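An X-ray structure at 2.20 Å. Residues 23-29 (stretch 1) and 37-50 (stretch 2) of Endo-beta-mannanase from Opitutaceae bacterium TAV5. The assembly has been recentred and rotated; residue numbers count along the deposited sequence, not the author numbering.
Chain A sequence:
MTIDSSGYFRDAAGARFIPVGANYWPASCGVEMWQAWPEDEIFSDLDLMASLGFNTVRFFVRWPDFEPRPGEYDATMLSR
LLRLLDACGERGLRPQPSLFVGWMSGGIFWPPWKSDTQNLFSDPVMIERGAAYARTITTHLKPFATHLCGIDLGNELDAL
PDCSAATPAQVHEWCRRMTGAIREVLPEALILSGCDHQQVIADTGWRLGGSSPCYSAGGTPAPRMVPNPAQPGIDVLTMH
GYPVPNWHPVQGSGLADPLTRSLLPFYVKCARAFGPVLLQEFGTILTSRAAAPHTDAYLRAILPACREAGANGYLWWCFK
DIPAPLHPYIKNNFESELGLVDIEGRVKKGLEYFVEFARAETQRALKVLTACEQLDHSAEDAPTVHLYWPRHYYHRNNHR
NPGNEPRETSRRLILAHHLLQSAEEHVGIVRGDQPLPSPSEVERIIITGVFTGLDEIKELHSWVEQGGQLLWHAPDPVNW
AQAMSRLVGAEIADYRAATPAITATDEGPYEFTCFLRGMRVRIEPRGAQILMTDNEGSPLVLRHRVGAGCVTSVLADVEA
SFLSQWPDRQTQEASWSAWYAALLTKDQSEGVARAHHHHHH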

# COMPACT_ATOMS: atom_id res chain seq x y z
N ASN A 23 13.71 19.96 28.06
CA ASN A 23 14.61 19.75 26.93
C ASN A 23 15.08 21.12 26.43
O ASN A 23 14.30 22.08 26.42
CB ASN A 23 13.90 18.97 25.83
CG ASN A 23 13.45 17.59 26.28
OD1 ASN A 23 14.17 16.60 26.10
ND2 ASN A 23 12.26 17.52 26.88
N TYR A 24 16.34 21.20 25.98
CA TYR A 24 16.96 22.51 25.75
C TYR A 24 17.65 22.66 24.41
O TYR A 24 18.51 21.84 24.06
CB TYR A 24 17.99 22.85 26.83
CG TYR A 24 18.60 24.21 26.60
CD1 TYR A 24 17.86 25.37 26.81
CD2 TYR A 24 19.91 24.34 26.17
CE1 TYR A 24 18.41 26.61 26.60
CE2 TYR A 24 20.47 25.58 25.96
CZ TYR A 24 19.72 26.71 26.18
OH TYR A 24 20.31 27.94 25.96
N TRP A 25 17.32 23.75 23.72
CA TRP A 25 18.14 24.39 22.68
C TRP A 25 18.06 25.89 22.94
O TRP A 25 17.01 26.40 23.33
CB TRP A 25 17.66 24.13 21.24
CG TRP A 25 17.82 22.74 20.73
CD1 TRP A 25 16.82 21.85 20.46
CD2 TRP A 25 19.04 22.09 20.36
NE1 TRP A 25 17.34 20.68 19.97
CE2 TRP A 25 18.70 20.79 19.90
CE3 TRP A 25 20.39 22.46 20.39
CZ2 TRP A 25 19.65 19.88 19.47
CZ3 TRP A 25 21.35 21.54 19.95
CH2 TRP A 25 20.97 20.27 19.50
N PRO A 26 19.15 26.64 22.72
CA PRO A 26 19.05 28.11 22.84
C PRO A 26 18.05 28.68 21.86
O PRO A 26 17.85 28.15 20.76
CB PRO A 26 20.47 28.59 22.52
CG PRO A 26 21.32 27.37 22.56
CD PRO A 26 20.45 26.23 22.19
N ALA A 27 17.42 29.80 22.25
CA ALA A 27 16.48 30.49 21.37
C ALA A 27 17.14 30.94 20.06
O ALA A 27 16.53 30.85 18.99
CB ALA A 27 15.90 31.71 22.07
N SER A 28 18.37 31.47 20.14
CA SER A 28 18.93 32.19 19.01
C SER A 28 19.42 31.27 17.89
O SER A 28 19.50 31.72 16.74
CB SER A 28 20.09 33.07 19.47
OG SER A 28 21.16 32.26 19.92
N CYS A 29 19.71 30.01 18.19
CA CYS A 29 20.32 29.13 17.20
C CYS A 29 19.70 27.74 17.11
O CYS A 29 20.14 26.95 16.28
CB CYS A 29 21.83 28.98 17.50
SG CYS A 29 22.17 28.46 19.23
N TRP A 37 27.49 28.37 19.63
CA TRP A 37 27.84 28.49 21.04
C TRP A 37 27.64 29.90 21.61
O TRP A 37 28.62 30.62 21.84
CB TRP A 37 29.29 28.05 21.27
CG TRP A 37 29.55 27.65 22.72
CD1 TRP A 37 30.43 28.21 23.59
CD2 TRP A 37 28.89 26.59 23.44
NE1 TRP A 37 30.38 27.57 24.81
CE2 TRP A 37 29.44 26.57 24.74
CE3 TRP A 37 27.91 25.65 23.12
CZ2 TRP A 37 29.03 25.65 25.71
CZ3 TRP A 37 27.50 24.75 24.08
CH2 TRP A 37 28.05 24.75 25.35
N PRO A 38 26.40 30.34 21.84
CA PRO A 38 26.18 31.62 22.54
C PRO A 38 26.20 31.38 24.05
O PRO A 38 25.17 31.18 24.71
CB PRO A 38 24.80 32.04 22.03
CG PRO A 38 24.06 30.72 21.84
CD PRO A 38 25.13 29.69 21.46
N GLU A 39 27.42 31.40 24.60
CA GLU A 39 27.61 30.85 25.94
C GLU A 39 26.91 31.69 27.01
O GLU A 39 26.31 31.13 27.93
CB GLU A 39 29.08 30.71 26.26
CG GLU A 39 29.31 29.89 27.52
CD GLU A 39 30.78 29.67 27.83
OE1 GLU A 39 31.38 28.71 27.27
OE2 GLU A 39 31.34 30.44 28.63
N ASP A 40 26.95 33.02 26.90
CA ASP A 40 26.22 33.82 27.89
C ASP A 40 24.73 33.50 27.84
O ASP A 40 24.08 33.36 28.88
CB ASP A 40 26.44 35.31 27.67
CG ASP A 40 27.83 35.77 28.09
OD1 ASP A 40 28.58 34.97 28.71
OD2 ASP A 40 28.18 36.94 27.80
N GLU A 41 24.18 33.38 26.63
CA GLU A 41 22.78 33.02 26.47
C GLU A 41 22.48 31.68 27.14
O GLU A 41 21.54 31.56 27.92
CB GLU A 41 22.41 33.00 24.99
CG GLU A 41 20.96 32.54 24.69
CD GLU A 41 20.60 32.62 23.21
OE1 GLU A 41 21.50 32.92 22.38
OE2 GLU A 41 19.41 32.37 22.87
N ILE A 42 23.31 30.66 26.87
CA ILE A 42 23.10 29.33 27.46
C ILE A 42 23.11 29.41 28.99
O ILE A 42 22.19 28.93 29.67
CB ILE A 42 24.17 28.36 26.95
CG1 ILE A 42 24.02 28.13 25.44
CG2 ILE A 42 24.13 27.05 27.71
CD1 ILE A 42 25.26 27.50 24.76
N PHE A 43 24.15 30.04 29.56
CA PHE A 43 24.28 30.07 31.02
C PHE A 43 23.16 30.89 31.64
O PHE A 43 22.66 30.56 32.73
CB PHE A 43 25.67 30.61 31.41
CG PHE A 43 26.82 29.68 31.08
CD1 PHE A 43 26.62 28.50 30.35
CD2 PHE A 43 28.12 29.98 31.50
CE1 PHE A 43 27.69 27.64 30.03
CE2 PHE A 43 29.21 29.14 31.19
CZ PHE A 43 28.99 27.96 30.46
N SER A 44 22.74 31.96 30.96
CA SER A 44 21.58 32.70 31.45
C SER A 44 20.33 31.83 31.42
O SER A 44 19.47 31.94 32.30
CB SER A 44 21.39 33.97 30.62
OG SER A 44 20.12 34.53 30.86
N ASP A 45 20.23 30.92 30.43
CA ASP A 45 19.08 30.00 30.40
C ASP A 45 19.17 28.96 31.51
O ASP A 45 18.15 28.57 32.09
CB ASP A 45 18.98 29.31 29.02
CG ASP A 45 18.41 30.22 27.94
OD1 ASP A 45 17.69 31.20 28.26
OD2 ASP A 45 18.69 29.96 26.76
N LEU A 46 20.38 28.46 31.79
CA LEU A 46 20.52 27.52 32.89
C LEU A 46 20.15 28.18 34.21
O LEU A 46 19.47 27.57 35.04
CB LEU A 46 21.93 26.95 32.92
CG LEU A 46 22.41 26.15 31.71
CD1 LEU A 46 23.86 25.78 31.95
CD2 LEU A 46 21.60 24.90 31.57
N ASP A 47 20.56 29.44 34.40
CA ASP A 47 20.13 30.20 35.58
C ASP A 47 18.62 30.26 35.66
O ASP A 47 18.02 30.04 36.72
CB ASP A 47 20.70 31.62 35.55
CG ASP A 47 22.17 31.68 35.95
OD1 ASP A 47 22.68 30.73 36.57
OD2 ASP A 47 22.81 32.70 35.62
N LEU A 48 17.96 30.55 34.53
CA LEU A 48 16.51 30.64 34.55
C LEU A 48 15.89 29.30 34.94
O LEU A 48 14.93 29.25 35.71
CB LEU A 48 15.99 31.11 33.20
CG LEU A 48 14.48 31.36 33.23
CD1 LEU A 48 14.07 32.26 34.41
CD2 LEU A 48 14.04 31.94 31.88
N MET A 49 16.46 28.20 34.45
CA MET A 49 15.95 26.88 34.82
C MET A 49 16.08 26.66 36.32
O MET A 49 15.10 26.32 36.99
CB MET A 49 16.69 25.78 34.06
CG MET A 49 16.53 25.78 32.53
SD MET A 49 17.66 24.57 31.84
CE MET A 49 17.28 24.66 30.08
N ALA A 50 17.28 26.88 36.86
CA ALA A 50 17.50 26.69 38.29
C ALA A 50 16.52 27.53 39.11
O ALA A 50 15.93 27.03 40.07
CB ALA A 50 18.94 27.02 38.66
O HOH W 1 17.75 31.05 24.61

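The strongest polar contacts converge on two carboxylates one helical turn apart, Glu41 and Asp45, whose CA-to-CB bonds both point toward stretch 1. Glu41 is extended (chi1 and chi2 both t), which carries its carboxylate out to the loop, where it grips Ser28 twice: Ser28 OG donates to Glu41 OE1 at 2.6 Å, and Ser28 N donates to Glu41 OE2 at 3.1 Å with an N-H...O angle of 143°. The p rotamer of Ser28 (chi1 66°) accompanies this arrangement, in which the hydroxyl and the amide of one small residue meet the two oxygens of one carboxylate.

Tyr24 makes the second direct link. Its t rotamer extends the phenol to the helix, and Tyr24 OH donates to Asp45 OD2 at 2.7 Å, the acceptor lying at the ring edge, near its plane. A water joins the two acidic residues: it accepts from Ala27 N at 2.7 Å and donates to Glu41 OE2 at 2.7 Å and to Asp45 OD2 at 2.6 Å. Asp45 is buried, but its charge is not left unpaired with donors, since OD2 receives both the phenol and the water and OD1 is bonded elsewhere in the structure.

Apolar packing adds to this network. Tyr24 loses 98 Å² to stretch 2, the largest share of any residue in the 393 Å² total; its CD1 lies 3.4 Å from Met49 CE, and its CE2 lies 4.3 Å from Ile42 CG2. The long, unbranched Met49 side chain (m, t, t) can thus bring its terminal methyl to the ring. Pro26 and Ile42 mark the closest backbone approach, 6.3 Å between CA atoms, with Pro26 CG 4.0 Å from Ile42 CG1. At the N-cap, Pro38 offers its ring to the loop: CG is 4.2 Å from Pro26 CB, and CD is 3.9 Å from Cys29 SG.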